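Local coordinates for protein terminal oxygenase component of carbazole 1,9a-dioxygenase (Nocardioides aromaticivorans, PDB 3GCF) that probably uses electrons passed from ferredoxin to its Rieske [2Fe-2S] cluster to dihydroxylate carbazole with molecular oxygen at a mononuclear iron, at residues 221-234 with 261-273. Numbering follows the deposited sequence.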
loop_
_atom_site.group_PDB
_atom_site.type_symbol
_atom_site.label_atom_id
_atom_site.label_comp_id
_atom_site.label_asym_id
_atom_site.label_seq_id
_atom_site.Cartn_x
_atom_site.Cartn_y
_atom_site.Cartn_z
ATOM N N TYR A 221 12.234 33.858 22.603
ATOM C CA TYR A 221 13.590 34.340 22.375
ATOM C C TYR A 221 13.720 34.542 20.879
ATOM O O TYR A 221 13.856 33.580 20.124
ATOM C CB TYR A 221 14.609 33.311 22.860
ATOM C CG TYR A 221 14.716 33.247 24.365
ATOM C CD1 TYR A 221 15.407 34.228 25.072
ATOM C CD2 TYR A 221 14.077 32.241 25.089
ATOM C CE1 TYR A 221 15.459 34.216 26.464
ATOM C CE2 TYR A 221 14.121 32.219 26.484
ATOM C CZ TYR A 221 14.813 33.212 27.162
ATOM O OH TYR A 221 14.861 33.208 28.536
ATOM N N ASP A 222 13.662 35.797 20.452
ATOM C CA ASP A 222 13.740 36.115 19.036
ATOM C C ASP A 222 14.743 37.232 18.754
ATOM O O ASP A 222 14.523 38.083 17.896
ATOM C CB ASP A 222 12.343 36.495 18.542
ATOM C CG ASP A 222 12.298 36.772 17.058
ATOM O OD1 ASP A 222 13.131 36.208 16.317
ATOM O OD2 ASP A 222 11.413 37.547 16.635
ATOM N N GLU A 223 15.847 37.217 19.488
ATOM C CA GLU A 223 16.900 38.211 19.322
ATOM C C GLU A 223 18.163 37.463 18.913
ATOM O O GLU A 223 18.843 36.880 19.755
ATOM C CB GLU A 223 17.138 38.950 20.641
ATOM C CG GLU A 223 18.063 40.149 20.522
ATOM C CD GLU A 223 18.326 40.822 21.858
ATOM O OE1 GLU A 223 18.990 40.203 22.724
ATOM O OE2 GLU A 223 17.861 41.971 22.043
ATOM N N ASN A 224 18.480 37.483 17.623
ATOM C CA ASN A 224 19.651 36.764 17.122
ATOM C C ASN A 224 19.308 35.277 17.185
ATOM O O ASN A 224 18.129 34.913 17.182
ATOM C CB ASN A 224 20.887 37.055 17.986
ATOM C CG ASN A 224 21.410 38.473 17.810
ATOM O OD1 ASN A 224 22.112 38.994 18.677
ATOM N ND2 ASN A 224 21.084 39.097 16.680
ATOM N N TRP A 225 20.324 34.423 17.241
ATOM C CA TRP A 225 20.099 32.984 17.308
ATOM C C TRP A 225 20.828 32.377 18.501
ATOM O O TRP A 225 21.832 32.913 18.959
ATOM C CB TRP A 225 20.570 32.305 16.019
ATOM C CG TRP A 225 19.875 32.783 14.779
ATOM C CD1 TRP A 225 20.256 33.817 13.969
ATOM C CD2 TRP A 225 18.678 32.242 14.204
ATOM N NE1 TRP A 225 19.370 33.951 12.923
ATOM C CE2 TRP A 225 18.393 32.998 13.043
ATOM C CE3 TRP A 225 17.818 31.196 14.558
ATOM C CZ2 TRP A 225 17.283 32.737 12.232
ATOM C CZ3 TRP A 225 16.712 30.938 13.752
ATOM C CH2 TRP A 225 16.456 31.707 12.601
ATOM N N PRO A 226 20.335 31.239 19.015
ATOM C CA PRO A 226 19.154 30.501 18.545
ATOM C C PRO A 226 17.829 31.149 18.941
ATOM O O PRO A 226 17.776 31.949 19.870
ATOM C CB PRO A 226 19.336 29.128 19.189
ATOM C CG PRO A 226 19.977 29.476 20.499
ATOM C CD PRO A 226 21.017 30.499 20.093
ATOM N N LYS A 227 16.760 30.796 18.234
ATOM C CA LYS A 227 15.447 31.347 18.534
ATOM C C LYS A 227 14.525 30.229 19.001
ATOM O O LYS A 227 14.586 29.106 18.485
ATOM C CB LYS A 227 14.846 32.015 17.298
ATOM C CG LYS A 227 15.671 33.154 16.713
ATOM C CD LYS A 227 15.004 33.700 15.451
ATOM C CE LYS A 227 15.855 34.774 14.775
ATOM N NZ LYS A 227 16.103 35.958 15.657
ATOM N N GLY A 228 13.677 30.532 19.979
ATOM C CA GLY A 228 12.761 29.532 20.480
ATOM C C GLY A 228 11.790 30.048 21.522
ATOM O O GLY A 228 11.738 31.242 21.811
ATOM N N VAL A 229 11.017 29.128 22.089
ATOM C CA VAL A 229 10.038 29.459 23.107
ATOM C C VAL A 229 10.353 28.647 24.363
ATOM O O VAL A 229 10.629 27.453 24.287
ATOM C CB VAL A 229 8.616 29.133 22.621
ATOM C CG1 VAL A 229 7.596 29.687 23.598
ATOM C CG2 VAL A 229 8.402 29.706 21.226
ATOM N N LEU A 230 10.315 29.305 25.517
ATOM C CA LEU A 230 10.612 28.639 26.776
ATOM C C LEU A 230 9.441 28.667 27.751
ATOM O O LEU A 230 8.845 29.722 27.992
ATOM C CB LEU A 230 11.836 29.294 27.420
ATOM C CG LEU A 230 12.427 28.808 28.753
ATOM C CD1 LEU A 230 11.515 29.168 29.897
ATOM C CD2 LEU A 230 12.664 27.326 28.700
ATOM N N ASP A 231 9.116 27.498 28.302
ATOM C CA ASP A 231 8.043 27.371 29.288
ATOM C C ASP A 231 8.703 27.282 30.669
ATOM O O ASP A 231 9.478 26.364 30.933
ATOM C CB ASP A 231 7.217 26.092 29.064
ATOM C CG ASP A 231 6.368 26.138 27.808
ATOM O OD1 ASP A 231 6.277 27.205 27.160
ATOM O OD2 ASP A 231 5.777 25.087 27.472
ATOM N N ARG A 232 8.408 28.236 31.544
ATOM C CA ARG A 232 8.983 28.229 32.889
ATOM C C ARG A 232 8.084 27.410 33.813
ATOM O O ARG A 232 7.418 27.950 34.698
ATOM C CB ARG A 232 9.117 29.664 33.406
ATOM C CG ARG A 232 10.109 30.503 32.619
ATOM C CD ARG A 232 10.530 31.737 33.407
ATOM N NE ARG A 232 11.933 32.063 33.160
ATOM C CZ ARG A 232 12.362 32.790 32.138
ATOM N NH1 ARG A 232 11.490 33.280 31.268
ATOM N NH2 ARG A 232 13.663 33.010 31.975
ATOM N N LEU A 233 8.082 26.099 33.603
ATOM C CA LEU A 233 7.236 25.188 34.366
ATOM C C LEU A 233 7.332 25.270 35.892
ATOM O O LEU A 233 6.309 25.267 36.576
ATOM C CB LEU A 233 7.490 23.744 33.917
ATOM C CG LEU A 233 7.288 23.426 32.424
ATOM C CD1 LEU A 233 7.550 21.948 32.187
ATOM C CD2 LEU A 233 5.875 23.789 31.985
ATOM N N SER A 234 8.548 25.346 36.422
ATOM C CA SER A 234 8.744 25.384 37.869
ATOM C C SER A 234 8.451 26.717 38.543
ATOM O O SER A 234 8.320 26.774 39.767
ATOM C CB SER A 234 10.175 24.983 38.213
ATOM O OG SER A 234 11.085 25.919 37.663
ATOM N N LYS A 261 12.438 15.670 41.315
ATOM C CA LYS A 261 11.752 16.712 40.578
ATOM C C LYS A 261 12.426 16.887 39.222
ATOM O O LYS A 261 13.643 17.040 39.139
ATOM C CB LYS A 261 11.809 18.028 41.362
ATOM C CG LYS A 261 11.043 19.188 40.728
ATOM C CD LYS A 261 9.522 19.062 40.899
ATOM C CE LYS A 261 8.919 17.969 40.018
ATOM N NZ LYS A 261 7.467 17.765 40.305
ATOM N N VAL A 262 11.634 16.861 38.158
ATOM C CA VAL A 262 12.180 17.021 36.822
ATOM C C VAL A 262 11.346 18.017 36.035
ATOM O O VAL A 262 10.370 18.553 36.544
ATOM C CB VAL A 262 12.228 15.666 36.071
ATOM C CG1 VAL A 262 13.129 14.684 36.830
ATOM C CG2 VAL A 262 10.816 15.097 35.912
ATOM N N ALA A 263 11.747 18.280 34.797
ATOM C CA ALA A 263 11.024 19.214 33.947
ATOM C C ALA A 263 10.732 20.560 34.636
ATOM O O ALA A 263 9.576 20.943 34.814
ATOM C CB ALA A 263 9.716 18.568 33.465
ATOM N N ALA A 264 11.785 21.265 35.034
ATOM C CA ALA A 264 11.632 22.572 35.659
ATOM C C ALA A 264 11.355 23.551 34.523
ATOM O O ALA A 264 10.687 24.574 34.706
ATOM C CB ALA A 264 12.915 22.962 36.381
ATOM N N GLN A 265 11.878 23.221 33.346
ATOM C CA GLN A 265 11.703 24.041 32.151
ATOM C C GLN A 265 11.703 23.171 30.904
ATOM O O GLN A 265 12.408 22.162 30.843
ATOM C CB GLN A 265 12.846 25.060 32.011
ATOM C CG GLN A 265 12.858 26.171 33.049
ATOM C CD GLN A 265 13.984 27.172 32.821
ATOM O OE1 GLN A 265 13.953 28.283 33.347
ATOM N NE2 GLN A 265 14.984 26.780 32.046
ATOM N N VAL A 266 10.906 23.564 29.915
ATOM C CA VAL A 266 10.867 22.851 28.646
ATOM C C VAL A 266 10.850 23.925 27.572
ATOM O O VAL A 266 10.158 24.937 27.704
ATOM C CB VAL A 266 9.623 21.934 28.511
ATOM C CG1 VAL A 266 8.344 22.741 28.607
ATOM C CG2 VAL A 266 9.689 21.190 27.187
ATOM N N SER A 267 11.627 23.718 26.517
ATOM C CA SER A 267 11.699 24.701 25.454
ATOM C C SER A 267 11.948 24.078 24.093
ATOM O O SER A 267 12.488 22.977 23.984
ATOM C CB SER A 267 12.813 25.712 25.762
ATOM O OG SER A 267 14.059 25.057 25.938
ATOM N N VAL A 268 11.548 24.797 23.054
ATOM C CA VAL A 268 11.750 24.331 21.694
ATOM C C VAL A 268 12.442 25.452 20.923
ATOM O O VAL A 268 12.113 26.627 21.092
ATOM C CB VAL A 268 10.403 23.954 21.020
ATOM C CG1 VAL A 268 9.501 25.174 20.930
ATOM C CG2 VAL A 268 10.662 23.363 19.643
ATOM N N TRP A 269 13.408 25.082 20.088
ATOM C CA TRP A 269 14.166 26.053 19.313
ATOM C C TRP A 269 14.205 25.684 17.835
ATOM O O TRP A 269 14.189 24.501 17.478
ATOM C CB TRP A 269 15.592 26.142 19.864
ATOM C CG TRP A 269 15.620 26.340 21.353
ATOM C CD1 TRP A 269 15.351 25.404 22.307
ATOM C CD2 TRP A 269 15.833 27.572 22.050
ATOM N NE1 TRP A 269 15.374 25.975 23.556
ATOM C CE2 TRP A 269 15.666 27.307 23.427
ATOM C CE3 TRP A 269 16.143 28.879 21.643
ATOM C CZ2 TRP A 269 15.799 28.301 24.404
ATOM C CZ3 TRP A 269 16.274 29.868 22.612
ATOM C CH2 TRP A 269 16.101 29.571 23.978
ATOM N N LEU A 270 14.245 26.696 16.972
ATOM C CA LEU A 270 14.305 26.451 15.536
ATOM C C LEU A 270 15.582 25.660 15.259
ATOM O O LEU A 270 16.594 25.855 15.930
ATOM C CB LEU A 270 14.320 27.777 14.767
ATOM C CG LEU A 270 12.967 28.476 14.597
ATOM C CD1 LEU A 270 13.163 29.885 14.050
ATOM C CD2 LEU A 270 12.096 27.658 13.642
ATOM N N PRO A 271 15.558 24.764 14.260
ATOM C CA PRO A 271 14.438 24.452 13.368
ATOM C C PRO A 271 13.369 23.533 13.960
ATOM O O PRO A 271 12.435 23.137 13.259
ATOM C CB PRO A 271 15.134 23.823 12.167
ATOM C CG PRO A 271 16.234 23.047 12.819
ATOM C CD PRO A 271 16.772 24.030 13.848
ATOM N N GLY A 272 13.505 23.200 15.243
ATOM C CA GLY A 272 12.539 22.334 15.902
ATOM C C GLY A 272 13.234 21.339 16.812
ATOM O O GLY A 272 13.204 20.130 16.568
ATOM N N VAL A 273 13.860 21.853 17.869
ATOM C CA VAL A 273 14.611 21.029 18.810
ATOM C C VAL A 273 14.139 21.283 20.238
ATOM O O VAL A 273 14.127 22.422 20.708
ATOM C CB VAL A 273 16.126 21.343 18.702
ATOM C CG1 VAL A 273 16.944 20.365 19.550
ATOM C CG2 VAL A 273 16.555 21.280 17.239
HETATM O O HOH W 1 17.309 28.345 16.607
HETATM O O HOH W 2 15.973 30.923 33.572
#
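Two neighbouring strands of the seven-stranded antiparallel sheet in the Bet v 1-like (helix-grip) catalytic domain of this Rieske oxygenase, 228-231 and 265-269, pair here at 175°. Val229 and Val268 form one hydrogen-bonded pair, with 2.9 Å from Val229 N to Val268 O and a return bond from Val268 N to Val229 O; Asp231 and Val266 form the next, although the return bond from Val266 N is weak. Past one strand end the ladder is continued by Leu270 N giving to Lys227 O. At the other end, past the inverse gamma turn centred on Arg232, Ser234 N, not Leu233 N, takes Ala264 O.

The face carrying Leu230, Ser267 and Trp269 is dominated by the indole. With CG beside its own backbone N (chi1 -50°), Trp269 lies back over the partner strand, where Gly228 has no side chain and its CA lies 3.5 Å above one face of the Trp269 ring, offset toward the rim. Pro226 O meets the rim of the six-membered ring near its plane. Farther along, Tyr221 CD2 comes within 3.5 Å of Trp269 CH2, the two rings inclined by only 23° but slid so far apart that they scarcely overlap. At the other end of the indole, NE1 donates to Ser267 OG on the same strand, somewhat tilted from the indole plane, which helps to hold the ring's rotation. Leu230 CD2 presses closely on Ser267 CB.

The other face looks toward the mononuclear iron: the side chain of Val266 is about 8 Å from that of His189, an iron ligand, and Asp231 also touches Phe185 and Thr187. Here the side chains of Val266 and Asp231 run alongside each other in one direction, and Val266 CG1, wedged between its own backbone N and carbonyl carbon, packs 3.6 Å from Asp231 CB and 3.8 Å from Leu233 CD1.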